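Local coordinates for phosphoribosylaminoimidazole carboxylase (Treponema denticola, PDB 5C5D), which catalyses the reversible carboxylation of 5-aminoimidazole ribonucleotide with CO2 to 4-carboxy-5-aminoimidazole ribonucleotide, a step of de novo purine biosynthesis, at the interface of chains A and B. Sequence-based numbering; all coordinates share one arbitrary frame. Chains: chain A/B, phosphoribosylaminoimidazole carboxylase.

The interface of chains A and B. Residues chain A 100-101, 104-106; chain B 68-69, 98.
A:Arg104 reaches across a two-fold interface between copies of the enzyme and grips the carboxylate of B:Asp98. Its CB packs near B:Asp98 OD1 and the backbone N of B:Ser69. A:Arg104 CG, turned beside the backbone N (chi1 -71°), lies 3.4 Å from B:Asp98 OD1. The chain then bends at chi2 and chi3, which brings the guanidinium round to the carboxylate. A:Arg104 NE donates to B:Asp98 OD1 at 3.0 Å. A:Arg104 NH2 gives B:Asp98 OD2 a nearly straight hydrogen bond at 2.7 Å, which is also a salt bridge. Each oxygen uses its syn lone pair, and the two planes are 13° apart. Two bonds, one to each oxygen, should restrict rotation of both groups. B:Arg68 CG lies over one face of the A:Arg104 guanidinium, offset toward the rim on the NH2 side. A:Arg104 NH1 comes within 3.9 Å of B:Arg68 NE.

B:Arg68 crosses A:Arg104 at about a right angle and runs extended from CG to NE. B:Arg68 NH1 bonds to A:Met105 O at 3.0 Å, tilted from the carbonyl plane. Its CD packs on A:Pro106 CA.

B:Ser69 belongs to the substrate-binding site, so this contact adjoins the active site and may help order it. The backbone N of B:Ser69 donates to A:Arg104 O. The methyl CE of A:Met105 touches B:Ser69 CB. The hydroxyl B:Ser69 OG, anti to N at chi1 -180°, meets A:Ser101 O at 2.8 Å, on a lone pair in the carbonyl plane, within the short helix 99-103.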
# COMPACT_ATOMS: atom_id res chain seq x y z
N TYR A 100 -10.27 -0.35 6.06
CA TYR A 100 -9.80 0.27 7.30
C TYR A 100 -10.86 1.06 8.04
O TYR A 100 -10.78 1.17 9.26
CB TYR A 100 -8.59 1.15 7.02
CG TYR A 100 -7.43 0.33 6.56
CD1 TYR A 100 -6.67 -0.37 7.49
CD2 TYR A 100 -7.16 0.15 5.22
CE1 TYR A 100 -5.63 -1.17 7.09
CE2 TYR A 100 -6.12 -0.66 4.82
CZ TYR A 100 -5.38 -1.32 5.77
OH TYR A 100 -4.34 -2.11 5.34
N SER A 101 -11.88 1.58 7.34
CA SER A 101 -12.95 2.30 8.02
C SER A 101 -13.79 1.37 8.88
O SER A 101 -14.41 1.82 9.87
CB SER A 101 -13.85 3.04 7.00
OG SER A 101 -14.59 2.10 6.22
N ARG A 104 -10.91 0.25 12.14
CA ARG A 104 -10.28 1.20 13.06
C ARG A 104 -11.31 1.87 13.94
O ARG A 104 -11.63 3.04 13.80
CB ARG A 104 -9.46 2.20 12.24
CG ARG A 104 -8.24 1.56 11.67
CD ARG A 104 -7.12 1.54 12.69
NE ARG A 104 -6.55 2.87 12.83
CZ ARG A 104 -5.84 3.29 13.87
NH1 ARG A 104 -5.61 2.47 14.90
NH2 ARG A 104 -5.36 4.52 13.89
N MET A 105 -11.82 1.10 14.88
CA MET A 105 -12.84 1.59 15.81
C MET A 105 -12.13 2.14 17.05
O MET A 105 -11.05 1.66 17.41
CB MET A 105 -13.80 0.47 16.19
CG MET A 105 -14.59 -0.12 15.03
SD MET A 105 -15.83 1.03 14.40
CE MET A 105 -14.98 1.61 12.93
N PRO A 106 -12.69 3.18 17.67
CA PRO A 106 -12.16 3.64 18.96
C PRO A 106 -12.52 2.65 20.05
O PRO A 106 -13.42 1.86 19.83
CB PRO A 106 -12.89 4.96 19.17
CG PRO A 106 -14.25 4.69 18.54
CD PRO A 106 -13.87 3.95 17.26
N ARG B 68 -8.77 7.71 13.82
CA ARG B 68 -9.16 6.37 13.44
C ARG B 68 -10.15 6.46 12.33
O ARG B 68 -9.97 7.29 11.44
CB ARG B 68 -9.66 5.62 14.66
CG ARG B 68 -8.56 5.54 15.68
CD ARG B 68 -8.91 4.63 16.84
NE ARG B 68 -7.72 4.37 17.62
CZ ARG B 68 -7.63 3.48 18.59
NH1 ARG B 68 -8.68 2.74 18.92
NH2 ARG B 68 -6.48 3.33 19.23
N SER B 69 -11.16 5.61 12.31
CA SER B 69 -12.18 5.71 11.29
C SER B 69 -13.07 6.92 11.55
O SER B 69 -13.80 6.98 12.54
CB SER B 69 -13.01 4.44 11.24
OG SER B 69 -14.01 4.51 10.25
N ASP B 98 -5.98 5.49 7.70
CA ASP B 98 -7.18 6.19 8.23
C ASP B 98 -7.69 7.27 7.30
O ASP B 98 -8.85 7.66 7.37
CB ASP B 98 -6.89 6.81 9.60
CG ASP B 98 -6.74 5.77 10.71
OD1 ASP B 98 -7.47 4.73 10.70
OD2 ASP B 98 -5.89 6.00 11.64